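Local structure of D-alanyl transferase DltD (6PFX) at residues M19-N22 with V23-D27; D244-H248 with R249-H253; K352-L355 with A356-Q359. The protein probably takes part in the D-alanylation of lipoteichoic acid during cell-wall biogenesis at the membrane of a Gram-positive bacterium. All coordinates share one frame; numbering follows the deposited sequence.

How the contacts relate
All three contacts are local, each made within one helix or at its ends, and none touches another: contacts 1 and 3 approach to about 9 Å between nearest atoms, contacts 2 and 3 to about 13 Å. Contact 3 is buried, in the first turns of helix 351-365, and relies on regular backbone bonds, small alanines and one folded-back glutamine. Contact 2 is at the surface, its centre about 25 Å from the centre of the chain, toward the C-terminal part of helix 243-250; here aromatic rings lie against arginine chains and water joins polar groups. Contact 1, partly buried, holds the short helix 21-24 through a serine cap and adds a valine-lysine apolar contact.

Contact 1 of 3, residues M19-N22 with V23-D27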
ATOM      1  N   MET A  19     -12.051  -1.391   4.258  1.00 20.81           N
ATOM      2  CA  MET A  19     -11.455  -0.848   3.033  1.00 21.59           C
ATOM      3  C   MET A  19     -12.461   0.020   2.273  1.00 21.21           C
ATOM      4  O   MET A  19     -12.376   0.192   1.058  1.00 21.75           O
ATOM      5  CB  MET A  19     -10.846  -1.965   2.176  1.00 20.61           C
ATOM      6  CG  MET A  19      -9.669  -2.671   2.868  1.00 19.88           C
ATOM      7  SD  MET A  19      -9.134  -4.241   2.170  1.00 25.81           S
ATOM      8  CE  MET A  19      -8.871  -3.805   0.451  1.00 27.63           C
ATOM      9  N   SER A  20     -13.413   0.602   3.000  1.00 22.17           N
ATOM     10  CA  SER A  20     -14.434   1.433   2.378  1.00 25.50           C
ATOM     11  C   SER A  20     -13.805   2.669   1.752  1.00 22.21           C
ATOM     12  O   SER A  20     -13.031   3.381   2.395  1.00 21.97           O
ATOM     13  CB  SER A  20     -15.453   1.860   3.435  1.00 27.09           C
ATOM     14  OG  SER A  20     -15.976   3.147   3.152  1.00 29.77           O
ATOM     15  N   VAL A  21     -14.153   2.935   0.491  1.00 22.64           N
ATOM     16  CA  VAL A  21     -13.601   4.096  -0.201  1.00 25.43           C
ATOM     17  C   VAL A  21     -13.893   5.388   0.555  1.00 25.90           C
ATOM     18  O   VAL A  21     -13.060   6.303   0.574  1.00 23.98           O
ATOM     19  CB  VAL A  21     -14.104   4.128  -1.658  1.00 22.90           C
ATOM     20  CG1 VAL A  21     -13.612   5.367  -2.351  1.00 29.66           C
ATOM     21  CG2 VAL A  21     -13.640   2.888  -2.393  1.00 32.94           C
ATOM     22  N   ASN A  22     -15.054   5.477   1.215  1.00 20.67           N
ATOM     23  CA  ASN A  22     -15.382   6.677   1.979  1.00 22.97           C
ATOM     24  C   ASN A  22     -14.495   6.834   3.211  1.00 21.02           C
ATOM     25  O   ASN A  22     -14.238   7.963   3.644  1.00 25.07           O
ATOM     26  CB  ASN A  22     -16.847   6.649   2.416  1.00 30.21           C
ATOM     27  CG  ASN A  22     -17.805   6.899   1.273  1.00 37.74           C
ATOM     28  OD1 ASN A  22     -17.509   7.658   0.351  1.00 36.83           O
ATOM     29  ND2 ASN A  22     -18.966   6.256   1.326  1.00 45.53           N
ATOM     30  N   VAL A  23     -14.037   5.725   3.799  1.00 21.39           N
ATOM     31  CA  VAL A  23     -13.091   5.798   4.910  1.00 19.87           C
ATOM     32  C   VAL A  23     -11.713   6.199   4.399  1.00 18.20           C
ATOM     33  O   VAL A  23     -11.059   7.094   4.951  1.00 17.80           O
ATOM     34  CB  VAL A  23     -13.045   4.450   5.653  1.00 19.21           C
ATOM     35  CG1 VAL A  23     -11.878   4.406   6.633  1.00 21.43           C
ATOM     36  CG2 VAL A  23     -14.353   4.199   6.385  1.00 20.79           C
ATOM     37  N   LEU A  24     -11.270   5.565   3.310  1.00 19.41           N
ATOM     38  CA  LEU A  24      -9.937   5.822   2.779  1.00 17.14           C
ATOM     39  C   LEU A  24      -9.794   7.247   2.250  1.00 17.57           C
ATOM     40  O   LEU A  24      -8.703   7.824   2.329  1.00 17.83           O
ATOM     41  CB  LEU A  24      -9.606   4.809   1.683  1.00 18.47           C
ATOM     42  CG  LEU A  24      -9.661   3.323   2.044  1.00 27.03           C
ATOM     43  CD1 LEU A  24      -9.037   2.512   0.912  1.00 23.07           C
ATOM     44  CD2 LEU A  24      -8.991   3.012   3.362  1.00 28.35           C
ATOM     45  N   LYS A  25     -10.871   7.829   1.709  1.00 17.21           N
ATOM     46  CA  LYS A  25     -10.859   9.202   1.221  1.00 17.12           C
ATOM     47  C   LYS A  25     -11.181  10.227   2.299  1.00 21.05           C
ATOM     48  O   LYS A  25     -11.057  11.432   2.048  1.00 21.20           O
ATOM     49  CB  LYS A  25     -11.906   9.384   0.113  1.00 19.55           C
ATOM     50  CG  LYS A  25     -11.598   8.653  -1.166  1.00 19.62           C
ATOM     51  CD  LYS A  25     -12.502   9.061  -2.334  1.00 26.89           C
ATOM     52  CE  LYS A  25     -13.982   8.941  -1.997  1.00 37.05           C
ATOM     53  NZ  LYS A  25     -14.851   9.256  -3.174  1.00 40.20           N
ATOM     54  N   GLY A  26     -11.620   9.789   3.476  1.00 16.91           N
ATOM     55  CA  GLY A  26     -12.058  10.688   4.517  1.00 18.09           C
ATOM     56  C   GLY A  26     -10.988  10.959   5.561  1.00 18.49           C
ATOM     57  O   GLY A  26      -9.812  10.621   5.401  1.00 18.35           O
ATOM     58  N   ASP A  27     -11.427  11.613   6.645  1.00 20.84           N
ATOM     59  CA  ASP A  27     -10.559  11.959   7.757  1.00 16.61           C
ATOM     60  C   ASP A  27     -11.092  11.484   9.108  1.00 18.13           C
ATOM     61  O   ASP A  27     -10.332  10.955   9.922  1.00 17.74           O
ATOM     62  CB  ASP A  27     -10.372  13.484   7.842  1.00 18.10           C
ATOM     63  CG  ASP A  27      -9.404  14.026   6.820  1.00 24.55           C
ATOM     64  OD1 ASP A  27      -8.532  13.272   6.348  1.00 22.21           O
ATOM     65  OD2 ASP A  27      -9.507  15.226   6.496  1.00 20.54           O
TER
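S20 and V23 meet at the start of the short helix 21-24, where S20 is the N-cap. Its OG accepts from V23 N at 3.3 Å, the N-H pointing at it at 153°, as in a classical serine cap. To reach that amide the hydroxyl sits at a chi1 of 148°, well short of fully staggered. The same turn brings V23 CG2 to 3.8 Å from S20 OG, so the valine's methyl lies beside the capping oxygen. The serine carbonyl does further work: S20 O takes L24 N at 3.0 Å in a straight bond, plus a weak, strongly bent one from V23 N, while L24 CG leans against it as well.

One residue further on, K25 N bonds to V21 O, and the lysine chain runs back across the valine. V21 CG1 meets K25 CE at 3.6 Å; a bend at chi3 (-54°) turns that methylene back toward the methyl.

Outside this turn, V23 packs on F70 of strand 68-71, and both V21 and L24 touch Y120 of helix 114-120. M19, just before the cap, lies near the probable Ser-His-Asp triad without touching it. As the chain leaves, L24 O and G26 O both accept hydrogen bonds from Q125 NE2, while K30 NZ forms a salt bridge with D27 OD1. The turn itself closes with G26 N donating to V23 O at 3.1 Å.

Contact 2 of 3, residues D244-H248 with R249-H253; sequences DFYTH and RIRAH
R249 lies across the ring of F245 near the C-terminal end of helix 243-250, an i to i+4 pair on a helix at the protein surface that widens into a pi-type turn at 246-248. CB of the arginine sits over the centre of the F245 ring, 4.2 Å from the centroid and 9° off the normal, a CH-pi contact. Further out, R249 CD reaches F245 CE2 at 3.5 Å. The arginine bends at chi3, and the planes of guanidinium and ring end up 45° apart, so the two groups are not stacked. F245 also touches T346 and D345, the latter probably a member of a Ser-His-Asp triad with S46 and H348, as expected for the SGNH hydrolase clan.

I250 and R251, four and five residues on, pack against Y246. I250 CG2 comes to 3.5 Å from Y246 CE1, the side chains crossing at about a right angle, while R251 covers one face of the ring with its CA, offset toward the rim, and brings CB to Y246 CE2. With CG anti to the backbone N (chi1 179°), the tyrosine ring runs along the helix toward these later residues. Underneath, Y246 O grips two amides, I250 N at 3.0 Å and R251 N at 2.9 Å; the second is the i to i+5 bond that marks the wider turn.

The extended R251 chain carries its guanidinium away from the ring to a water, which accepts from NH1 and also bonds T247 OG1, a hydroxyl already tied to N243 O. A second water bridges the backbone beyond the wide turn, giving a hydrogen to T247 O and accepting from A252 N at 3.0 Å.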
ATOM      1  N   ASP A 244     -11.733 -19.936  -7.834  1.00 16.87           N
ATOM      2  CA  ASP A 244     -12.690 -18.953  -8.347  1.00 17.84           C
ATOM      3  C   ASP A 244     -11.991 -17.855  -9.144  1.00 17.35           C
ATOM      4  O   ASP A 244     -12.552 -17.347 -10.120  1.00 19.04           O
ATOM      5  CB  ASP A 244     -13.579 -18.398  -7.230  1.00 23.04           C
ATOM      6  CG  ASP A 244     -12.812 -17.606  -6.193  1.00 36.42           C
ATOM      7  OD1 ASP A 244     -11.590 -17.799  -6.073  1.00 30.45           O
ATOM      8  OD2 ASP A 244     -13.442 -16.794  -5.478  1.00 46.08           O
ATOM      9  N   PHE A 245     -10.758 -17.508  -8.771  1.00 14.94           N
ATOM     10  CA  PHE A 245      -9.992 -16.540  -9.544  1.00 14.33           C
ATOM     11  C   PHE A 245      -9.706 -17.083 -10.934  1.00 15.20           C
ATOM     12  O   PHE A 245      -9.861 -16.379 -11.937  1.00 16.28           O
ATOM     13  CB  PHE A 245      -8.683 -16.241  -8.823  1.00 14.13           C
ATOM     14  CG  PHE A 245      -7.836 -15.199  -9.500  1.00 14.65           C
ATOM     15  CD1 PHE A 245      -6.989 -15.537 -10.539  1.00 15.77           C
ATOM     16  CD2 PHE A 245      -7.888 -13.879  -9.095  1.00 19.38           C
ATOM     17  CE1 PHE A 245      -6.202 -14.575 -11.144  1.00 17.53           C
ATOM     18  CE2 PHE A 245      -7.102 -12.921  -9.700  1.00 22.14           C
ATOM     19  CZ  PHE A 245      -6.266 -13.267 -10.724  1.00 20.44           C
ATOM     20  N   TYR A 246      -9.278 -18.339 -11.017  1.00 13.72           N
ATOM     21  CA  TYR A 246      -9.001 -18.920 -12.319  1.00 13.87           C
ATOM     22  C   TYR A 246     -10.257 -18.917 -13.184  1.00 15.42           C
ATOM     23  O   TYR A 246     -10.237 -18.467 -14.338  1.00 15.42           O
ATOM     24  CB  TYR A 246      -8.435 -20.335 -12.167  1.00 14.51           C
ATOM     25  CG  TYR A 246      -8.155 -20.957 -13.523  1.00 15.82           C
ATOM     26  CD1 TYR A 246      -7.028 -20.590 -14.254  1.00 15.11           C
ATOM     27  CD2 TYR A 246      -9.036 -21.873 -14.087  1.00 15.76           C
ATOM     28  CE1 TYR A 246      -6.781 -21.119 -15.493  1.00 17.30           C
ATOM     29  CE2 TYR A 246      -8.786 -22.412 -15.334  1.00 18.30           C
ATOM     30  CZ  TYR A 246      -7.651 -22.026 -16.024  1.00 19.39           C
ATOM     31  OH  TYR A 246      -7.351 -22.517 -17.267  1.00 22.09           O
ATOM     32  N   THR A 247     -11.372 -19.385 -12.620  1.00 18.05           N
ATOM     33  CA  THR A 247     -12.610 -19.503 -13.381  1.00 20.71           C
ATOM     34  C   THR A 247     -13.088 -18.149 -13.888  1.00 20.48           C
ATOM     35  O   THR A 247     -13.454 -18.012 -15.061  1.00 21.01           O
ATOM     36  CB  THR A 247     -13.671 -20.172 -12.511  1.00 21.02           C
ATOM     37  OG1 THR A 247     -13.227 -21.490 -12.162  1.00 21.07           O
ATOM     38  CG2 THR A 247     -14.991 -20.280 -13.252  1.00 27.05           C
ATOM     39  N   HIS A 248     -13.075 -17.129 -13.028  1.00 18.03           N
ATOM     40  CA  HIS A 248     -13.679 -15.850 -13.373  1.00 22.98           C
ATOM     41  C   HIS A 248     -12.734 -14.903 -14.095  1.00 22.40           C
ATOM     42  O   HIS A 248     -13.206 -14.034 -14.835  1.00 26.55           O
ATOM     43  CB  HIS A 248     -14.215 -15.160 -12.114  1.00 25.51           C
ATOM     44  CG  HIS A 248     -15.311 -15.919 -11.433  1.00 32.37           C
ATOM     45  ND1 HIS A 248     -15.689 -15.679 -10.130  1.00 42.95           N
ATOM     46  CD2 HIS A 248     -16.112 -16.915 -11.880  1.00 35.17           C
ATOM     47  CE1 HIS A 248     -16.674 -16.496  -9.802  1.00 42.22           C
ATOM     48  NE2 HIS A 248     -16.948 -17.259 -10.845  1.00 38.61           N
ATOM     49  N   ARG A 249     -11.422 -15.054 -13.931  1.00 18.87           N
ATOM     50  CA  ARG A 249     -10.495 -14.079 -14.478  1.00 19.09           C
ATOM     51  C   ARG A 249      -9.533 -14.612 -15.526  1.00 21.85           C
ATOM     52  O   ARG A 249      -9.004 -13.809 -16.301  1.00 26.95           O
ATOM     53  CB  ARG A 249      -9.685 -13.412 -13.352  1.00 26.26           C
ATOM     54  CG  ARG A 249     -10.568 -12.686 -12.331  1.00 27.17           C
ATOM     55  CD  ARG A 249      -9.791 -11.686 -11.497  1.00 38.88           C
ATOM     56  NE  ARG A 249      -9.172 -10.653 -12.323  1.00 49.20           N
ATOM     57  CZ  ARG A 249      -9.770  -9.526 -12.705  1.00 52.24           C
ATOM     58  NH1 ARG A 249     -11.020  -9.270 -12.341  1.00 52.46           N
ATOM     59  NH2 ARG A 249      -9.110  -8.654 -13.455  1.00 52.46           N
ATOM     60  N   ILE A 250      -9.288 -15.923 -15.583  1.00 17.55           N
ATOM     61  CA  ILE A 250      -8.239 -16.490 -16.419  1.00 18.10           C
ATOM     62  C   ILE A 250      -8.802 -17.403 -17.512  1.00 20.75           C
ATOM     63  O   ILE A 250      -8.398 -17.319 -18.677  1.00 19.74           O
ATOM     64  CB  ILE A 250      -7.177 -17.239 -15.580  1.00 13.41           C
ATOM     65  CG1 ILE A 250      -6.507 -16.334 -14.544  1.00 16.69           C
ATOM     66  CG2 ILE A 250      -6.131 -17.857 -16.525  1.00 15.72           C
ATOM     67  CD1 ILE A 250      -5.807 -15.129 -15.133  1.00 19.69           C
ATOM     68  N   ARG A 251      -9.719 -18.302 -17.143  1.00 20.95           N
ATOM     69  CA  ARG A 251     -10.074 -19.414 -18.020  1.00 19.43           C
ATOM     70  C   ARG A 251     -10.495 -18.951 -19.410  1.00 22.67           C
ATOM     71  O   ARG A 251     -10.088 -19.542 -20.417  1.00 19.74           O
ATOM     72  CB  ARG A 251     -11.188 -20.242 -17.377  1.00 24.50           C
ATOM     73  CG  ARG A 251     -11.604 -21.435 -18.207  1.00 28.52           C
ATOM     74  CD  ARG A 251     -12.664 -22.281 -17.526  1.00 38.80           C
ATOM     75  NE  ARG A 251     -12.953 -23.465 -18.334  1.00 43.05           N
ATOM     76  CZ  ARG A 251     -13.649 -24.517 -17.917  1.00 49.80           C
ATOM     77  NH1 ARG A 251     -14.137 -24.554 -16.685  1.00 51.37           N
ATOM     78  NH2 ARG A 251     -13.849 -25.540 -18.737  1.00 60.90           N
ATOM     79  N   ALA A 252     -11.306 -17.892 -19.491  1.00 22.63           N
ATOM     80  CA  ALA A 252     -11.858 -17.493 -20.782  1.00 27.66           C
ATOM     81  C   ALA A 252     -10.774 -17.041 -21.750  1.00 27.49           C
ATOM     82  O   ALA A 252     -10.952 -17.142 -22.969  1.00 27.36           O
ATOM     83  CB  ALA A 252     -12.886 -16.376 -20.603  1.00 28.30           C
ATOM     84  N   HIS A 253      -9.651 -16.544 -21.231  1.00 23.93           N
ATOM     85  CA  HIS A 253      -8.573 -16.001 -22.049  1.00 26.30           C
ATOM     86  C   HIS A 253      -7.286 -16.795 -21.908  1.00 22.03           C
ATOM     87  O   HIS A 253      -6.222 -16.313 -22.324  1.00 20.95           O
ATOM     88  CB  HIS A 253      -8.325 -14.534 -21.664  1.00 28.73           C
ATOM     89  CG  HIS A 253      -9.527 -13.659 -21.842  1.00 38.33           C
ATOM     90  ND1 HIS A 253     -10.178 -13.532 -23.051  1.00 42.98           N
ATOM     91  CD2 HIS A 253     -10.204 -12.879 -20.967  1.00 46.05           C
ATOM     92  CE1 HIS A 253     -11.203 -12.711 -22.913  1.00 44.44           C
ATOM     93  NE2 HIS A 253     -11.240 -12.299 -21.658  1.00 48.31           N
TER
HETATM   94  O   HOH W   1     -12.698 -23.129 -14.296  1.00 24.20           O
HETATM   95  O   HOH W   2     -12.612 -16.428 -17.188  1.00 28.13           O

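Contact 3 of 3, residues K352-L355 with A356-Q359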
ATOM      1  N   LYS A 352       0.334 -19.084   2.466  1.00 11.90           N
ATOM      2  CA  LYS A 352       1.703 -19.198   2.953  1.00  9.77           C
ATOM      3  C   LYS A 352       2.407 -17.850   2.977  1.00 10.87           C
ATOM      4  O   LYS A 352       3.292 -17.634   3.819  1.00 10.43           O
ATOM      5  CB  LYS A 352       2.441 -20.220   2.094  1.00 13.11           C
ATOM      6  CG  LYS A 352       2.046 -21.655   2.451  1.00 12.43           C
ATOM      7  CD  LYS A 352       2.795 -22.168   3.654  1.00 18.72           C
ATOM      8  CE  LYS A 352       4.253 -22.440   3.317  1.00 19.73           C
ATOM      9  NZ  LYS A 352       5.101 -22.502   4.539  1.00 20.13           N
ATOM     10  N   GLY A 353       2.019 -16.946   2.076  1.00 11.46           N
ATOM     11  CA  GLY A 353       2.673 -15.654   1.994  1.00 10.27           C
ATOM     12  C   GLY A 353       2.340 -14.771   3.176  1.00  9.44           C
ATOM     13  O   GLY A 353       3.229 -14.179   3.795  1.00  9.94           O
ATOM     14  N   TRP A 354       1.048 -14.679   3.513  1.00  9.27           N
ATOM     15  CA  TRP A 354       0.656 -13.969   4.726  1.00  9.82           C
ATOM     16  C   TRP A 354       1.257 -14.621   5.969  1.00 10.76           C
ATOM     17  O   TRP A 354       1.630 -13.926   6.917  1.00 11.95           O
ATOM     18  CB  TRP A 354      -0.868 -13.865   4.839  1.00 10.51           C
ATOM     19  CG  TRP A 354      -1.466 -12.771   4.004  1.00 13.42           C
ATOM     20  CD1 TRP A 354      -2.435 -12.901   3.043  1.00 18.35           C
ATOM     21  CD2 TRP A 354      -1.147 -11.369   4.062  1.00 13.07           C
ATOM     22  NE1 TRP A 354      -2.736 -11.669   2.508  1.00 19.33           N
ATOM     23  CE2 TRP A 354      -1.959 -10.715   3.112  1.00 20.20           C
ATOM     24  CE3 TRP A 354      -0.263 -10.603   4.834  1.00 16.30           C
ATOM     25  CZ2 TRP A 354      -1.904  -9.337   2.907  1.00 22.31           C
ATOM     26  CZ3 TRP A 354      -0.213  -9.237   4.629  1.00 21.10           C
ATOM     27  CH2 TRP A 354      -1.029  -8.620   3.675  1.00 21.58           C
ATOM     28  N   LEU A 355       1.347 -15.948   6.001  1.00 10.42           N
ATOM     29  CA  LEU A 355       1.990 -16.562   7.155  1.00 10.06           C
ATOM     30  C   LEU A 355       3.461 -16.175   7.223  1.00  9.58           C
ATOM     31  O   LEU A 355       3.967 -15.855   8.306  1.00 10.28           O
ATOM     32  CB  LEU A 355       1.829 -18.075   7.128  1.00 10.57           C
ATOM     33  CG  LEU A 355       2.518 -18.818   8.267  1.00 11.94           C
ATOM     34  CD1 LEU A 355       1.894 -18.438   9.597  1.00 12.02           C
ATOM     35  CD2 LEU A 355       2.485 -20.332   8.078  1.00 13.25           C
ATOM     36  N   ALA A 356       4.149 -16.149   6.073  1.00 10.30           N
ATOM     37  CA  ALA A 356       5.554 -15.752   6.072  1.00 10.47           C
ATOM     38  C   ALA A 356       5.695 -14.311   6.526  1.00 12.44           C
ATOM     39  O   ALA A 356       6.629 -13.958   7.257  1.00 12.61           O
ATOM     40  CB  ALA A 356       6.151 -15.889   4.670  1.00 11.76           C
ATOM     41  N   ALA A 357       4.783 -13.455   6.075  1.00 10.96           N
ATOM     42  CA  ALA A 357       4.811 -12.060   6.481  1.00  9.62           C
ATOM     43  C   ALA A 357       4.668 -11.944   7.988  1.00 11.12           C
ATOM     44  O   ALA A 357       5.322 -11.103   8.618  1.00 10.82           O
ATOM     45  CB  ALA A 357       3.721 -11.296   5.731  1.00  9.00           C
ATOM     46  N   ASP A 358       3.831 -12.800   8.585  1.00 10.82           N
ATOM     47  CA  ASP A 358       3.623 -12.728  10.019  1.00  7.94           C
ATOM     48  C   ASP A 358       4.914 -12.948  10.793  1.00 10.36           C
ATOM     49  O   ASP A 358       5.037 -12.470  11.925  1.00 10.96           O
ATOM     50  CB  ASP A 358       2.568 -13.726  10.491  1.00 11.47           C
ATOM     51  CG  ASP A 358       2.138 -13.455  11.925  1.00 10.97           C
ATOM     52  OD1 ASP A 358       1.743 -12.302  12.188  1.00 12.75           O
ATOM     53  OD2 ASP A 358       2.241 -14.358  12.793  1.00 14.10           O
ATOM     54  N   GLN A 359       5.861 -13.709  10.233  1.00  9.89           N
ATOM     55  CA  GLN A 359       7.121 -13.955  10.928  1.00 12.08           C
ATOM     56  C   GLN A 359       7.937 -12.684  11.095  1.00 13.76           C
ATOM     57  O   GLN A 359       8.850 -12.642  11.929  1.00 13.10           O
ATOM     58  CB  GLN A 359       7.931 -15.021  10.201  1.00 13.76           C
ATOM     59  CG  GLN A 359       7.144 -16.307   9.922  1.00 12.79           C
ATOM     60  CD  GLN A 359       6.331 -16.814  11.099  1.00 12.16           C
ATOM     61  OE1 GLN A 359       6.873 -17.092  12.167  1.00 17.74           O
ATOM     62  NE2 GLN A 359       5.014 -16.915  10.919  1.00 12.13           N
TER
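Helix 351-365 carries this contact, two consecutive turns of regular alpha helix, largely buried. K352 O, G353 O and W354 O accept in order from A356 N, A357 N and D358 N, the first bond measuring 2.8 Å. The pattern changes at L355: Q359 N makes its shorter bond, 3.1 Å, to A356 O, an i to i+3 bond, so L355 O has only a weak one from Q359 N, 3.5 Å long, and a much better one from the glutamine's side chain. Q359 NE2 gives an N-H to L355 O at 3.0 Å and 169°, with the oxygen lying in the amide plane. A bend at chi2 (-45°) folds the chain back to get there, and L355 CD1 then rests 3.7 Å from NE2. NE2 is also hydrogen-bonded to Y217 OH, so L355 O and the tyrosine together fix the amide.

On another side of the helix W354 CE3 approaches A357 CB at 4.1 Å, and the indole packs against E47, L48 and P56. D358 forms a salt bridge with R65. The helix follows D345 and H348, probably as the helix after the Asp-x-x-His motif does in SGNH hydrolases, an alpha/beta fold with a parallel five-stranded sheet here.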